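Local coordinates for putative sugar binding protein (Salmonella enterica subsp. enterica serovar Typhimurium, PDB 3KNZ), which probably binds phosphorylated sugars or related carbohydrate derivatives through its SIS domains, in the manner of the isomerase part of glucosamine-6-phosphate synthase, at residues Tyr256-Phe261 / Asp283-Arg288. Numbering follows the deposited sequence.
Sequences YEFEEF and DARQDR
Arg-285 grips the carboxylate of Glu-259 side-on, giving one nitrogen to each oxygen: NE of Arg-285 reaches OE2 of Glu-259 at 2.8 Å, and NH2 of Arg-285 reaches OE1 of Glu-259 at 2.9 Å. Both oxygens accept through their syn lone pairs, and the two flat groups lie nearly coplanar, 28° apart, though their chains meet at about a right angle. The arginine chain bends at chi3 (62°), turning its NE edge to the acid. This two-point hold restricts rotation of either group.

Beside the salt bridge, Phe-258 reaches toward the helix beginning at 284, its ring carried across by CG standing anti to the backbone N (chi1 -179°). CG of Gln-286 sits over the ring centre, 3.7 Å from the centroid, in a CH-pi contact. At the far end of the ring, CZ of Phe-258 lies 3.5 Å from O of Arg-285, and CE2 packs on the arginine's CB. Leu-289 and Thr-229 also touch this buried phenyl.

Each segment carries its own N-cap. OE1 of Glu-257 takes the N-H of Glu-260 and OE2 that of Glu-259, while OD1 of Asp-283 accepts from N of Gln-286 at 3.2 Å. The second subunit packs close by, with its Ser-112 against Glu-259 and its Leu-111 against Arg-285. The contact thus joins helix 258-263, which directly follows strand 253-257, outermost in its sheet within this chain, to helix 284-296, which follows strand 273-278, at the C-terminal ends of parallel strands in the alpha/beta fold of a SIS domain.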
ATOM      1  N   TYR A 256       7.249  -8.964  -0.968  1.00 26.26           N
ATOM      2  CA  TYR A 256       6.294  -9.068   0.119  1.00 26.43           C
ATOM      3  C   TYR A 256       6.961  -8.990   1.478  1.00 25.89           C
ATOM      4  O   TYR A 256       8.143  -9.302   1.613  1.00 26.22           O
ATOM      5  CB  TYR A 256       5.586 -10.422   0.043  1.00 26.36           C
ATOM      6  CG  TYR A 256       4.934 -10.722  -1.286  1.00 27.74           C
ATOM      7  CD1 TYR A 256       5.693 -11.128  -2.375  1.00 29.37           C
ATOM      8  CD2 TYR A 256       3.557 -10.636  -1.445  1.00 27.72           C
ATOM      9  CE1 TYR A 256       5.109 -11.414  -3.584  1.00 30.69           C
ATOM     10  CE2 TYR A 256       2.963 -10.925  -2.651  1.00 27.71           C
ATOM     11  CZ  TYR A 256       3.741 -11.309  -3.717  1.00 29.67           C
ATOM     12  OH  TYR A 256       3.155 -11.604  -4.924  1.00 31.65           O
ATOM     13  N   GLU A 257       6.204  -8.566   2.485  1.00 25.21           N
ATOM     14  CA  GLU A 257       6.691  -8.648   3.847  1.00 25.25           C
ATOM     15  C   GLU A 257       6.528 -10.142   4.171  1.00 25.39           C
ATOM     16  O   GLU A 257       5.583 -10.782   3.703  1.00 24.31           O
ATOM     17  CB  GLU A 257       5.898  -7.751   4.788  1.00 25.19           C
ATOM     18  CG  GLU A 257       6.356  -7.830   6.255  1.00 26.26           C
ATOM     19  CD  GLU A 257       5.766  -9.008   7.020  1.00 28.76           C
ATOM     20  OE1 GLU A 257       4.579  -9.340   6.798  1.00 28.12           O
ATOM     21  OE2 GLU A 257       6.481  -9.589   7.867  1.00 31.70           O
ATOM     22  N   PHE A 258       7.453 -10.701   4.948  1.00 25.52           N
ATOM     23  CA  PHE A 258       7.459 -12.147   5.208  1.00 25.24           C
ATOM     24  C   PHE A 258       6.130 -12.790   5.607  1.00 25.07           C
ATOM     25  O   PHE A 258       5.702 -13.757   4.970  1.00 25.21           O
ATOM     26  CB  PHE A 258       8.535 -12.521   6.238  1.00 24.72           C
ATOM     27  CG  PHE A 258       8.608 -14.000   6.519  1.00 23.44           C
ATOM     28  CD1 PHE A 258       9.116 -14.867   5.575  1.00 22.80           C
ATOM     29  CD2 PHE A 258       8.169 -14.519   7.722  1.00 23.43           C
ATOM     30  CE1 PHE A 258       9.180 -16.220   5.826  1.00 23.20           C
ATOM     31  CE2 PHE A 258       8.238 -15.870   7.971  1.00 24.34           C
ATOM     32  CZ  PHE A 258       8.744 -16.719   7.022  1.00 22.40           C
ATOM     33  N   GLU A 259       5.494 -12.286   6.661  1.00 24.56           N
ATOM     34  CA  GLU A 259       4.246 -12.886   7.155  1.00 24.45           C
ATOM     35  C   GLU A 259       3.076 -12.691   6.201  1.00 24.15           C
ATOM     36  O   GLU A 259       2.216 -13.559   6.086  1.00 24.23           O
ATOM     37  CB  GLU A 259       3.900 -12.352   8.542  1.00 24.64           C
ATOM     38  CG  GLU A 259       4.958 -12.662   9.604  1.00 23.45           C
ATOM     39  CD  GLU A 259       5.107 -14.146   9.894  1.00 25.80           C
ATOM     40  OE1 GLU A 259       4.209 -14.933   9.513  1.00 25.59           O
ATOM     41  OE2 GLU A 259       6.129 -14.522  10.513  1.00 24.01           O
ATOM     42  N   GLU A 260       3.032 -11.552   5.526  1.00 23.83           N
ATOM     43  CA  GLU A 260       1.994 -11.334   4.532  1.00 24.18           C
ATOM     44  C   GLU A 260       2.157 -12.410   3.464  1.00 24.58           C
ATOM     45  O   GLU A 260       1.176 -12.972   2.975  1.00 25.19           O
ATOM     46  CB  GLU A 260       2.115  -9.942   3.910  1.00 23.96           C
ATOM     47  CG  GLU A 260       1.832  -8.834   4.884  1.00 26.38           C
ATOM     48  CD  GLU A 260       0.452  -8.946   5.467  1.00 29.17           C
ATOM     49  OE1 GLU A 260      -0.513  -8.986   4.679  1.00 30.34           O
ATOM     50  OE2 GLU A 260       0.330  -8.987   6.708  1.00 34.18           O
ATOM     51  N   PHE A 261       3.416 -12.694   3.128  1.00 24.44           N
ATOM     52  CA  PHE A 261       3.769 -13.700   2.145  1.00 24.49           C
ATOM     53  C   PHE A 261       3.289 -15.086   2.574  1.00 25.30           C
ATOM     54  O   PHE A 261       2.637 -15.781   1.799  1.00 24.90           O
ATOM     55  CB  PHE A 261       5.277 -13.702   1.910  1.00 23.98           C
ATOM     56  CG  PHE A 261       5.718 -14.680   0.877  1.00 24.05           C
ATOM     57  CD1 PHE A 261       5.541 -14.414  -0.465  1.00 25.17           C
ATOM     58  CD2 PHE A 261       6.309 -15.870   1.245  1.00 25.15           C
ATOM     59  CE1 PHE A 261       5.944 -15.314  -1.422  1.00 25.54           C
ATOM     60  CE2 PHE A 261       6.711 -16.767   0.295  1.00 25.58           C
ATOM     61  CZ  PHE A 261       6.527 -16.487  -1.045  1.00 25.52           C
ATOM     62  N   ASP A 283      16.397 -16.436  11.827  1.00 29.63           N
ATOM     63  CA  ASP A 283      14.968 -16.439  12.092  1.00 27.89           C
ATOM     64  C   ASP A 283      14.405 -17.841  11.843  1.00 26.84           C
ATOM     65  O   ASP A 283      14.495 -18.385  10.740  1.00 26.13           O
ATOM     66  CB  ASP A 283      14.271 -15.390  11.236  1.00 27.90           C
ATOM     67  CG  ASP A 283      12.819 -15.220  11.603  1.00 28.92           C
ATOM     68  OD1 ASP A 283      12.081 -16.221  11.620  1.00 33.81           O
ATOM     69  OD2 ASP A 283      12.411 -14.078  11.866  1.00 32.59           O
ATOM     70  N   ALA A 284      13.831 -18.424  12.890  1.00 25.66           N
ATOM     71  CA  ALA A 284      13.292 -19.769  12.818  1.00 24.33           C
ATOM     72  C   ALA A 284      12.233 -19.890  11.731  1.00 23.77           C
ATOM     73  O   ALA A 284      12.280 -20.806  10.915  1.00 22.95           O
ATOM     74  CB  ALA A 284      12.720 -20.168  14.168  1.00 23.27           C
ATOM     75  N   ARG A 285      11.278 -18.967  11.718  1.00 23.48           N
ATOM     76  CA  ARG A 285      10.199 -19.018  10.730  1.00 23.78           C
ATOM     77  C   ARG A 285      10.684 -18.892   9.278  1.00 23.90           C
ATOM     78  O   ARG A 285      10.160 -19.568   8.389  1.00 24.10           O
ATOM     79  CB  ARG A 285       9.127 -17.969  11.041  1.00 23.67           C
ATOM     80  CG  ARG A 285       8.329 -18.287  12.297  1.00 26.02           C
ATOM     81  CD  ARG A 285       7.269 -17.241  12.621  1.00 27.77           C
ATOM     82  NE  ARG A 285       6.237 -17.087  11.586  1.00 30.18           N
ATOM     83  CZ  ARG A 285       5.181 -17.891  11.424  1.00 29.65           C
ATOM     84  NH1 ARG A 285       5.015 -18.962  12.191  1.00 30.14           N
ATOM     85  NH2 ARG A 285       4.297 -17.640  10.462  1.00 27.93           N
ATOM     86  N   GLN A 286      11.676 -18.046   9.026  1.00 23.73           N
ATOM     87  CA  GLN A 286      12.180 -17.911   7.665  1.00 23.93           C
ATOM     88  C   GLN A 286      12.893 -19.190   7.229  1.00 24.58           C
ATOM     89  O   GLN A 286      12.757 -19.615   6.076  1.00 25.13           O
ATOM     90  CB  GLN A 286      13.067 -16.670   7.497  1.00 22.82           C
ATOM     91  CG  GLN A 286      12.281 -15.381   7.715  1.00 24.72           C
ATOM     92  CD  GLN A 286      12.907 -14.143   7.081  1.00 24.98           C
ATOM     93  OE1 GLN A 286      14.010 -14.184   6.526  1.00 28.49           O
ATOM     94  NE2 GLN A 286      12.188 -13.030   7.154  1.00 23.33           N
ATOM     95  N   ASP A 287      13.643 -19.806   8.142  1.00 24.48           N
ATOM     96  CA  ASP A 287      14.332 -21.059   7.842  1.00 24.84           C
ATOM     97  C   ASP A 287      13.330 -22.146   7.521  1.00 24.66           C
ATOM     98  O   ASP A 287      13.527 -22.926   6.601  1.00 25.26           O
ATOM     99  CB  ASP A 287      15.190 -21.519   9.022  1.00 25.11           C
ATOM    100  CG  ASP A 287      16.477 -20.743   9.147  1.00 26.28           C
ATOM    101  OD1 ASP A 287      16.848 -20.014   8.196  1.00 27.60           O
ATOM    102  OD2 ASP A 287      17.128 -20.882  10.200  1.00 30.96           O
ATOM    103  N   ARG A 288      12.259 -22.197   8.299  1.00 24.83           N
ATOM    104  CA  ARG A 288      11.219 -23.178   8.094  1.00 25.72           C
ATOM    105  C   ARG A 288      10.620 -22.999   6.698  1.00 24.86           C
ATOM    106  O   ARG A 288      10.448 -23.965   5.962  1.00 24.99           O
ATOM    107  CB  ARG A 288      10.132 -23.005   9.151  1.00 27.02           C
ATOM    108  CG  ARG A 288       9.080 -24.104   9.177  1.00 31.61           C
ATOM    109  CD  ARG A 288       9.535 -25.293  10.003  1.00 41.87           C
ATOM    110  NE  ARG A 288       8.534 -26.360   9.990  1.00 48.98           N
ATOM    111  CZ  ARG A 288       8.651 -27.512   9.329  1.00 54.09           C
ATOM    112  NH1 ARG A 288       9.754 -27.798   8.640  1.00 55.27           N
ATOM    113  NH2 ARG A 288       7.665 -28.400   9.382  1.00 56.81           N
TER